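Local coordinates for protein Cas13d (uncultured Ruminococcus sp, PDB 6IV9) that binds a CRISPR RNA and, as an RNA-guided ribonuclease with two HEPN domains, probably matures that guide and cleaves the RNA it targets, at residues N68-T73 and T131-H136; N90-T95 and V110-I115; G59-L64 and K77-V82. The protein carries 2 engineered substitutions. All coordinates share one frame; numbering follows the deposited sequence.

Contact 1 (N68-T73 and T131-H136); sequences NKMYIT and TSNPTH. With nucleotides of chain B.
Met70 carries this contact with the end of its side chain, whose sulfur reaches the turn that begins at Asn133. SD lies 3.5 Å from Asn133 OD1, the thioether and the amide crossing at a slant, while CE packs against the same amide near both OD1 and ND2. Beside this, SD rests on the proline ring, 3.9 Å from Pro134 CD, and touches the methyl of Thr135. The Met70 chain runs straight through chi2 and then folds at chi3 (-71°), which turns CE onto the amide group. Met70 belongs to strand 69-75 of the four-stranded antiparallel sheet, whereas the turn follows strand 129-132 of the three-stranded one, and this packing joins the two sheets. What presents the amide to Met70 is an Asx turn set within a type I beta turn from Asn133 to His136. Asn133 OD1 accepts from Thr135 N at 3.0 Å in a fairly straight bond (164°) and from Thr135 OG1 at 2.8 Å; both donors approach one face of the amide plane, the hydroxyl from well above it. The backbone bond from His136 N to Asn133 O closes the turn, and Asn133 ND2 gives a proton to Asn111 O, fixing the amide at its other end. With an alanine here, Thr135 N and OG1 would probably lose their shared acceptor, Asn111 O its donor, and the end of Met70 one of its packing partners. At the far end of the turn, His136 meets the guide RNA: its NE2 donates to OP1 of U7 of chain B at 2.8 Å (161°), with O3' of G6 of chain B also at the ring edge. Pro134 O accepts from Arg137, which with Glu140 forms a magnesium site.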
# COMPACT_ATOMS: atom_id res chain seq x y z
N ASN A 68 -9.94 -4.16 -37.80
CA ASN A 68 -11.14 -3.88 -38.63
C ASN A 68 -12.36 -3.45 -37.81
O ASN A 68 -13.26 -2.89 -38.40
CB ASN A 68 -11.41 -5.05 -39.57
CG ASN A 68 -10.25 -5.31 -40.52
OD1 ASN A 68 -9.60 -6.34 -40.44
ND2 ASN A 68 -9.97 -4.36 -41.39
N LYS A 69 -12.35 -3.64 -36.50
CA LYS A 69 -13.57 -3.37 -35.71
C LYS A 69 -13.27 -2.64 -34.41
O LYS A 69 -12.14 -2.62 -34.01
CB LYS A 69 -14.14 -4.71 -35.26
CG LYS A 69 -14.47 -5.68 -36.36
CD LYS A 69 -15.43 -5.12 -37.35
CE LYS A 69 -15.83 -6.13 -38.40
NZ LYS A 69 -16.88 -5.59 -39.30
N MET A 70 -14.32 -2.06 -33.83
CA MET A 70 -14.27 -1.42 -32.50
C MET A 70 -15.36 -2.10 -31.68
O MET A 70 -16.39 -2.44 -32.25
CB MET A 70 -14.59 0.08 -32.54
CG MET A 70 -13.51 0.91 -33.13
SD MET A 70 -13.88 2.64 -33.02
CE MET A 70 -15.21 2.81 -34.20
N TYR A 71 -15.08 -2.34 -30.41
CA TYR A 71 -16.08 -2.94 -29.51
C TYR A 71 -16.31 -1.94 -28.38
O TYR A 71 -15.36 -1.60 -27.72
CB TYR A 71 -15.61 -4.29 -28.99
CG TYR A 71 -15.27 -5.24 -30.10
CD1 TYR A 71 -14.02 -5.27 -30.66
CD2 TYR A 71 -16.24 -6.08 -30.62
CE1 TYR A 71 -13.71 -6.13 -31.70
CE2 TYR A 71 -15.95 -6.95 -31.65
CZ TYR A 71 -14.69 -6.97 -32.20
OH TYR A 71 -14.42 -7.81 -33.22
N ILE A 72 -17.55 -1.53 -28.20
CA ILE A 72 -17.93 -0.55 -27.17
C ILE A 72 -18.51 -1.30 -25.98
O ILE A 72 -19.38 -2.11 -26.17
CB ILE A 72 -18.94 0.43 -27.78
CG1 ILE A 72 -18.31 1.20 -28.94
CG2 ILE A 72 -19.51 1.34 -26.73
CD1 ILE A 72 -19.15 2.28 -29.51
N THR A 73 -18.01 -1.01 -24.79
CA THR A 73 -18.54 -1.68 -23.59
C THR A 73 -19.12 -0.63 -22.64
O THR A 73 -18.75 0.52 -22.72
CB THR A 73 -17.48 -2.49 -22.84
OG1 THR A 73 -16.52 -1.58 -22.30
CG2 THR A 73 -16.80 -3.54 -23.69
N THR A 131 -17.97 11.73 -28.38
CA THR A 131 -16.62 11.29 -28.01
C THR A 131 -15.82 11.07 -29.29
O THR A 131 -16.44 10.83 -30.32
CB THR A 131 -16.69 10.06 -27.10
OG1 THR A 131 -15.42 9.89 -26.49
CG2 THR A 131 -17.02 8.78 -27.83
N SER A 132 -14.51 11.22 -29.23
CA SER A 132 -13.66 11.01 -30.42
C SER A 132 -13.71 9.56 -30.86
O SER A 132 -13.74 8.70 -30.01
CB SER A 132 -12.23 11.33 -30.14
OG SER A 132 -12.11 12.57 -29.52
N ASN A 133 -13.73 9.33 -32.16
CA ASN A 133 -13.59 7.95 -32.64
C ASN A 133 -12.11 7.67 -32.37
O ASN A 133 -11.29 8.37 -32.90
CB ASN A 133 -13.95 7.87 -34.12
CG ASN A 133 -13.71 6.51 -34.72
OD1 ASN A 133 -12.90 5.76 -34.24
ND2 ASN A 133 -14.42 6.21 -35.79
N PRO A 134 -11.73 6.64 -31.59
CA PRO A 134 -10.34 6.41 -31.22
C PRO A 134 -9.40 6.06 -32.38
O PRO A 134 -8.24 6.16 -32.22
CB PRO A 134 -10.38 5.29 -30.18
CG PRO A 134 -11.71 4.65 -30.37
CD PRO A 134 -12.61 5.68 -31.01
N THR A 135 -9.96 5.68 -33.53
CA THR A 135 -9.14 5.32 -34.71
C THR A 135 -8.71 6.58 -35.47
O THR A 135 -7.93 6.45 -36.39
CB THR A 135 -9.89 4.37 -35.63
OG1 THR A 135 -11.02 5.05 -36.15
CG2 THR A 135 -10.34 3.10 -34.94
N HIS A 136 -9.21 7.75 -35.09
CA HIS A 136 -8.90 9.00 -35.82
C HIS A 136 -7.74 9.74 -35.17
O HIS A 136 -7.95 10.41 -34.16
CB HIS A 136 -10.15 9.86 -35.86
CG HIS A 136 -9.96 11.15 -36.58
ND1 HIS A 136 -9.73 11.21 -37.91
CD2 HIS A 136 -9.99 12.42 -36.15
CE1 HIS A 136 -9.61 12.46 -38.27
NE2 HIS A 136 -9.76 13.21 -37.22
P G B 6 -4.95 14.26 -32.90
OP1 G B 6 -4.75 13.88 -34.29
OP2 G B 6 -4.44 15.51 -32.43
O5' G B 6 -6.49 14.38 -32.57
C5' G B 6 -7.44 13.41 -33.02
C4' G B 6 -8.83 13.81 -32.64
O4' G B 6 -8.94 13.90 -31.19
C3' G B 6 -9.29 15.21 -33.12
O3' G B 6 -9.80 15.15 -34.43
C2' G B 6 -10.40 15.53 -32.13
O2' G B 6 -11.59 14.83 -32.44
C1' G B 6 -9.78 15.01 -30.84
N9 G B 6 -8.98 15.98 -30.11
C8 G B 6 -7.62 16.13 -30.11
N7 G B 6 -7.20 17.07 -29.32
C5 G B 6 -8.36 17.58 -28.76
C6 G B 6 -8.55 18.66 -27.87
O6 G B 6 -7.70 19.33 -27.30
N1 G B 6 -9.89 18.88 -27.62
C2 G B 6 -10.92 18.24 -28.23
N2 G B 6 -12.15 18.63 -27.89
N3 G B 6 -10.77 17.22 -29.05
C4 G B 6 -9.47 16.94 -29.26
P U B 7 -9.60 16.41 -35.41
OP1 U B 7 -10.03 15.97 -36.75
OP2 U B 7 -8.32 16.96 -35.20
O5' U B 7 -10.47 17.54 -34.75
C5' U B 7 -11.86 17.35 -34.76
C4' U B 7 -12.53 18.43 -33.97
O4' U B 7 -12.17 18.28 -32.59
C3' U B 7 -12.18 19.87 -34.28
O3' U B 7 -12.91 20.33 -35.40
C2' U B 7 -12.68 20.54 -33.02
O2' U B 7 -14.09 20.54 -32.93
C1' U B 7 -12.18 19.55 -31.98
N1 U B 7 -10.82 19.85 -31.55
C2 U B 7 -10.70 20.79 -30.58
O2 U B 7 -11.65 21.39 -30.12
N3 U B 7 -9.41 21.04 -30.19
C4 U B 7 -8.27 20.43 -30.65
O4 U B 7 -7.18 20.77 -30.18
C5 U B 7 -8.47 19.49 -31.70
C6 U B 7 -9.71 19.27 -32.14

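Contact 2 (N90-T95 and V110-I115); sequences NDYNKT and VNEVNI
Two beta-hairpin turns pack together here, Tyr92 from the turn joining strands 81-88 and 94-96 lying over the backbone of Asn111 and Glu112 in the turn joining strands 105-110 and 114-119. The hairpins belong to different antiparallel sheets, and a single aromatic ring supplies most of the join. It makes a CH-pi contact with the backbone: Asn111 CA sits 4.2 Å from the centre of the Tyr92 ring and only 10° off its normal. The peptide that follows continues beneath the same face toward the rim, with Asn111 C 3.7 Å from Tyr92 CE1. Farther out, the phenol oxygen comes down beside the start of the next side chain, Tyr92 OH being 3.3 Å from Glu112 CB, while the Glu112 chain extends onward and leads its carboxylate away. At the inner end of the ring, Val110 CG1 packs 4.1 Å from Tyr92 CD1. The ring reaches across because CG is turned anti to the carbonyl carbon (chi1 -49°) on a backbone with positive phi. Each turn is stiffened from within by an Asx turn. On the tyrosine side, Asp91 OD1 accepts from Asn93 N, the donor approaching from above the carboxylate plane, so that the bond spans the residue carrying the ring. Lys94 gives a second tie between the hairpins, its NZ donating to Leu107 O. On the other side, the platform beneath the ring is shaped by the Asn111 amide, whose ND2 is held by Asp109. Its oxygen takes two backbone protons: Asn111 OD1 accepts from Val113 N at 2.9 Å in the carbonyl plane, and from Asn114 N at 2.8 Å from a position above that plane.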
# COMPACT_ATOMS: atom_id res chain seq x y z
N ASN A 90 -14.22 0.54 -41.33
CA ASN A 90 -14.33 0.98 -42.75
C ASN A 90 -15.70 1.56 -43.14
O ASN A 90 -15.70 2.60 -43.77
CB ASN A 90 -13.77 -0.10 -43.67
CG ASN A 90 -12.36 -0.44 -43.24
OD1 ASN A 90 -11.52 0.44 -43.12
ND2 ASN A 90 -12.10 -1.70 -42.95
N ASP A 91 -16.80 0.91 -42.81
CA ASP A 91 -18.10 1.46 -43.28
C ASP A 91 -18.96 2.06 -42.16
O ASP A 91 -20.06 2.48 -42.46
CB ASP A 91 -18.85 0.45 -44.13
CG ASP A 91 -19.24 -0.81 -43.40
OD1 ASP A 91 -19.25 -0.80 -42.17
OD2 ASP A 91 -19.55 -1.79 -44.07
N TYR A 92 -18.52 1.93 -40.91
CA TYR A 92 -19.21 2.49 -39.72
C TYR A 92 -20.50 1.76 -39.38
O TYR A 92 -21.25 2.26 -38.58
CB TYR A 92 -19.36 4.01 -39.81
CG TYR A 92 -18.06 4.66 -40.18
CD1 TYR A 92 -16.98 4.61 -39.33
CD2 TYR A 92 -17.89 5.25 -41.41
CE1 TYR A 92 -15.76 5.16 -39.68
CE2 TYR A 92 -16.68 5.80 -41.78
CZ TYR A 92 -15.62 5.76 -40.91
OH TYR A 92 -14.44 6.32 -41.28
N ASN A 93 -20.71 0.59 -39.96
CA ASN A 93 -21.90 -0.23 -39.66
C ASN A 93 -21.82 -0.67 -38.20
O ASN A 93 -20.73 -0.95 -37.75
CB ASN A 93 -21.99 -1.45 -40.57
CG ASN A 93 -22.66 -1.11 -41.87
OD1 ASN A 93 -22.93 0.05 -42.13
ND2 ASN A 93 -22.95 -2.11 -42.69
N LYS A 94 -22.95 -0.76 -37.51
CA LYS A 94 -22.91 -1.17 -36.10
C LYS A 94 -23.84 -2.36 -35.86
O LYS A 94 -24.83 -2.49 -36.55
CB LYS A 94 -23.23 0.00 -35.17
CG LYS A 94 -24.59 0.65 -35.32
CD LYS A 94 -24.67 1.96 -34.58
CE LYS A 94 -25.51 3.04 -35.25
NZ LYS A 94 -26.79 3.24 -34.54
N THR A 95 -23.45 -3.22 -34.94
CA THR A 95 -24.23 -4.40 -34.54
C THR A 95 -24.37 -4.36 -33.03
O THR A 95 -23.36 -4.25 -32.38
CB THR A 95 -23.49 -5.68 -34.95
OG1 THR A 95 -23.30 -5.62 -36.35
CG2 THR A 95 -24.23 -6.94 -34.56
N VAL A 110 -22.11 7.18 -35.94
CA VAL A 110 -20.66 6.87 -35.85
C VAL A 110 -20.05 7.29 -37.18
O VAL A 110 -20.57 6.90 -38.19
CB VAL A 110 -20.38 5.37 -35.60
CG1 VAL A 110 -18.91 5.06 -35.70
CG2 VAL A 110 -20.93 4.91 -34.27
N ASN A 111 -18.99 8.07 -37.15
CA ASN A 111 -18.29 8.48 -38.38
C ASN A 111 -16.78 8.42 -38.15
O ASN A 111 -16.36 8.02 -37.08
CB ASN A 111 -18.78 9.82 -38.93
CG ASN A 111 -18.58 10.94 -37.95
OD1 ASN A 111 -17.46 11.22 -37.58
ND2 ASN A 111 -19.65 11.56 -37.54
N GLU A 112 -16.02 8.88 -39.12
CA GLU A 112 -14.55 8.78 -39.04
C GLU A 112 -14.02 9.53 -37.83
O GLU A 112 -13.04 9.09 -37.27
CB GLU A 112 -13.93 9.38 -40.30
CG GLU A 112 -12.44 9.51 -40.20
CD GLU A 112 -11.74 9.98 -41.46
OE1 GLU A 112 -12.37 10.71 -42.23
OE2 GLU A 112 -10.57 9.62 -41.65
N VAL A 113 -14.65 10.65 -37.47
CA VAL A 113 -14.12 11.53 -36.40
C VAL A 113 -14.84 11.35 -35.06
O VAL A 113 -14.17 11.38 -34.06
CB VAL A 113 -14.22 12.99 -36.83
CG1 VAL A 113 -13.70 13.92 -35.75
CG2 VAL A 113 -13.53 13.24 -38.14
N ASN A 114 -16.16 11.18 -35.08
CA ASN A 114 -16.89 11.19 -33.79
C ASN A 114 -17.83 10.01 -33.63
O ASN A 114 -18.24 9.42 -34.60
CB ASN A 114 -17.78 12.42 -33.65
CG ASN A 114 -16.98 13.70 -33.65
OD1 ASN A 114 -17.01 14.43 -34.61
ND2 ASN A 114 -16.25 13.95 -32.58
N ILE A 115 -18.13 9.75 -32.36
CA ILE A 115 -19.10 8.73 -31.92
C ILE A 115 -20.10 9.46 -31.04
O ILE A 115 -19.67 10.13 -30.13
CB ILE A 115 -18.39 7.61 -31.14
CG1 ILE A 115 -17.47 6.79 -32.05
CG2 ILE A 115 -19.40 6.75 -30.43
CD1 ILE A 115 -16.52 5.92 -31.30

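Contact 3 (G59-L64 and K77-V82); sequences GMKSIL and KGNSAV. With nucleotides of chain B.
Lys61 and Asn79 together bind the Watson-Crick edge of one adenine of the guide RNA. Lys61 NZ donates to Asn79 OD1 at 2.9 Å and also to N1 of A29 of chain B at 3.0 Å. The exocyclic amine N6 of A29 of chain B in turn donates to Asn79 OD1 at 2.9 Å. The asparagine oxygen thus serves two donors, one from the protein and one from the base; the ammonium stands well above the amide plane (41° out of it). A water takes the role of a further acceptor for Lys61 NZ, at 3.0 Å, and passes its own two protons to Gly78 O and Ser80 O. A weak bond of 3.4 Å from Lys61 NZ to Asn79 O completes the set, so four acceptors, one of them weakly held, surround the three protons of the ammonium. Gly78 O is doubly used as well, since N4 of C30 of chain B donates to it at 3.2 Å in a nearly straight line (173°). The amide nitrogen of Asn79 has a weak bond to Asn527, and Ala81 N donates to Glu530, both on helix 511-535. The aliphatic part of the lysine is packed too, with Lys61 CE 3.8 Å from Ala81 CB. Its chain is extended as far as CE and then bends at chi4 (72°), bringing NZ between the asparagine and the base; the lysine and asparagine side chains cross at about a right angle. Gly78 and Asn79 occupy the corners of a type II' beta turn closed by Ser80 N and Lys77 O. Across from it, Lys61 and Ser62 both face Thr73, a classic beta bulge in the edge strand of the four-stranded sheet, and bulge and turn together frame this adenine-binding site.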
# COMPACT_ATOMS: atom_id res chain seq x y z
N GLY A 59 -21.94 6.11 -19.01
CA GLY A 59 -21.94 4.64 -19.03
C GLY A 59 -20.99 3.98 -20.02
O GLY A 59 -20.94 2.77 -19.98
N MET A 60 -20.22 4.72 -20.82
CA MET A 60 -19.30 4.06 -21.77
C MET A 60 -17.99 3.72 -21.05
O MET A 60 -17.30 4.62 -20.67
CB MET A 60 -18.97 4.94 -22.97
CG MET A 60 -18.10 4.23 -23.98
SD MET A 60 -17.92 5.14 -25.50
CE MET A 60 -19.53 4.90 -26.24
N LYS A 61 -17.79 2.44 -20.79
CA LYS A 61 -16.59 1.92 -20.09
C LYS A 61 -15.34 1.92 -20.96
O LYS A 61 -14.32 2.37 -20.49
CB LYS A 61 -16.85 0.48 -19.67
CG LYS A 61 -15.77 -0.19 -18.84
CD LYS A 61 -16.24 -1.52 -18.34
CE LYS A 61 -15.15 -2.33 -17.69
NZ LYS A 61 -14.80 -1.75 -16.38
N SER A 62 -15.44 1.39 -22.17
CA SER A 62 -14.24 1.35 -23.01
C SER A 62 -14.59 1.18 -24.49
O SER A 62 -15.64 0.68 -24.79
CB SER A 62 -13.38 0.23 -22.51
OG SER A 62 -12.63 -0.35 -23.52
N ILE A 63 -13.71 1.67 -25.36
CA ILE A 63 -13.82 1.37 -26.81
C ILE A 63 -12.58 0.54 -27.15
O ILE A 63 -11.52 1.09 -27.19
CB ILE A 63 -13.91 2.63 -27.67
CG1 ILE A 63 -15.04 3.54 -27.21
CG2 ILE A 63 -14.04 2.24 -29.12
CD1 ILE A 63 -15.17 4.78 -28.04
N LEU A 64 -12.76 -0.75 -27.34
CA LEU A 64 -11.64 -1.64 -27.70
C LEU A 64 -11.45 -1.57 -29.21
O LEU A 64 -12.44 -1.55 -29.91
CB LEU A 64 -11.95 -3.05 -27.21
CG LEU A 64 -12.17 -3.12 -25.70
CD1 LEU A 64 -12.70 -4.47 -25.28
CD2 LEU A 64 -10.90 -2.79 -24.95
N LYS A 77 -21.90 -4.47 -13.13
CA LYS A 77 -21.66 -4.38 -11.68
C LYS A 77 -20.15 -4.36 -11.44
O LYS A 77 -19.45 -5.12 -12.08
CB LYS A 77 -22.29 -5.55 -10.94
CG LYS A 77 -22.51 -5.33 -9.45
CD LYS A 77 -22.74 -6.58 -8.64
CE LYS A 77 -22.70 -6.32 -7.14
NZ LYS A 77 -21.48 -5.62 -6.72
N GLY A 78 -19.68 -3.48 -10.57
CA GLY A 78 -18.26 -3.44 -10.23
C GLY A 78 -17.40 -3.22 -11.46
O GLY A 78 -17.61 -2.23 -12.14
N ASN A 79 -16.47 -4.13 -11.71
CA ASN A 79 -15.53 -4.01 -12.84
C ASN A 79 -16.02 -4.78 -14.07
O ASN A 79 -15.29 -4.84 -15.03
CB ASN A 79 -14.10 -4.36 -12.46
CG ASN A 79 -13.14 -3.79 -13.47
OD1 ASN A 79 -13.39 -2.74 -14.02
ND2 ASN A 79 -12.07 -4.50 -13.74
N SER A 80 -17.21 -5.34 -14.02
CA SER A 80 -17.75 -6.09 -15.17
C SER A 80 -18.02 -5.18 -16.36
O SER A 80 -18.49 -4.08 -16.16
CB SER A 80 -18.97 -6.82 -14.79
OG SER A 80 -18.67 -7.68 -13.72
N ALA A 81 -17.79 -5.71 -17.55
CA ALA A 81 -18.00 -5.02 -18.83
C ALA A 81 -19.22 -5.61 -19.53
O ALA A 81 -19.38 -6.80 -19.51
CB ALA A 81 -16.79 -5.17 -19.70
N VAL A 82 -20.08 -4.75 -20.07
CA VAL A 82 -21.24 -5.23 -20.86
C VAL A 82 -20.88 -4.92 -22.31
O VAL A 82 -20.73 -3.76 -22.62
CB VAL A 82 -22.53 -4.51 -20.46
CG1 VAL A 82 -23.67 -4.82 -21.41
CG2 VAL A 82 -22.93 -4.81 -19.04
P A B 29 -6.13 4.85 -13.89
OP1 A B 29 -6.30 3.77 -12.98
OP2 A B 29 -5.55 4.66 -15.25
O5' A B 29 -7.59 5.49 -14.00
C5' A B 29 -7.78 6.71 -14.73
C4' A B 29 -9.12 6.64 -15.41
O4' A B 29 -9.09 5.52 -16.33
C3' A B 29 -10.30 6.32 -14.50
O3' A B 29 -10.70 7.46 -13.74
C2' A B 29 -11.31 5.82 -15.53
O2' A B 29 -11.90 6.90 -16.25
C1' A B 29 -10.39 4.99 -16.45
N9 A B 29 -10.34 3.62 -16.05
C8 A B 29 -9.42 2.99 -15.25
N7 A B 29 -9.75 1.77 -14.94
C5 A B 29 -10.99 1.59 -15.54
C6 A B 29 -11.90 0.53 -15.54
N6 A B 29 -11.67 -0.63 -14.93
N1 A B 29 -13.05 0.68 -16.23
C2 A B 29 -13.26 1.84 -16.86
N3 A B 29 -12.49 2.92 -16.91
C4 A B 29 -11.37 2.74 -16.19
P U B 23 -9.68 4.67 -21.04
OP1 U B 23 -10.32 3.59 -21.81
OP2 U B 23 -10.37 5.36 -19.97
O5' U B 23 -8.37 3.99 -20.41
C5' U B 23 -7.65 4.57 -19.29
C4' U B 23 -6.88 3.45 -18.59
O4' U B 23 -7.87 2.59 -17.96
C3' U B 23 -6.11 2.53 -19.55
O3' U B 23 -4.87 2.16 -18.98
C2' U B 23 -6.99 1.31 -19.68
O2' U B 23 -6.32 0.13 -20.10
C1' U B 23 -7.62 1.23 -18.28
N1 U B 23 -8.90 0.52 -18.33
C2 U B 23 -9.00 -0.70 -17.69
O2 U B 23 -8.10 -1.19 -17.07
N3 U B 23 -10.21 -1.34 -17.85
C4 U B 23 -11.28 -0.92 -18.57
O4 U B 23 -12.28 -1.64 -18.63
C5 U B 23 -11.11 0.36 -19.18
C6 U B 23 -9.96 1.02 -19.04
P C B 30 -11.51 7.31 -12.39
OP1 C B 30 -11.55 8.63 -11.82
OP2 C B 30 -11.01 6.15 -11.63
O5' C B 30 -12.97 6.83 -12.80
C5' C B 30 -13.89 7.73 -13.43
C4' C B 30 -15.28 7.16 -13.35
O4' C B 30 -15.38 5.91 -14.08
C3' C B 30 -15.84 6.80 -11.99
O3' C B 30 -16.20 7.96 -11.26
C2' C B 30 -17.07 5.98 -12.41
O2' C B 30 -18.17 6.79 -12.79
C1' C B 30 -16.50 5.20 -13.59
N1 C B 30 -16.08 3.84 -13.26
C2 C B 30 -17.11 2.94 -13.03
O2 C B 30 -18.28 3.34 -13.13
N3 C B 30 -16.80 1.66 -12.70
C4 C B 30 -15.53 1.26 -12.68
N4 C B 30 -15.30 -0.03 -12.46
C5 C B 30 -14.46 2.15 -12.96
C6 C B 30 -14.78 3.41 -13.31
O HOH W 1 -17.39 -2.01 -14.94

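How the contacts relate
All three contacts lie in the beta-rich N-terminal part of a largely helical protein, on the same side of the chain's centre. Contacts 1 and 2 are close, their centres about 8 Å apart; contact 3 lies about 14 Å from contact 1 and about 20 Å from contact 2. Along the chain, contact 2 is nested inside the loop closed by contact 1, contact 1 interleaves with contact 3, and contact 3 closes before contact 2 opens. The four-stranded sheet reaches all three; contacts 1 and 2 join it to the three-stranded sheet. Ile63 packs on both Pro134 and Ile115, which probably helps to set the RNA-binding residues of contacts 1 and 3 on one connected framework.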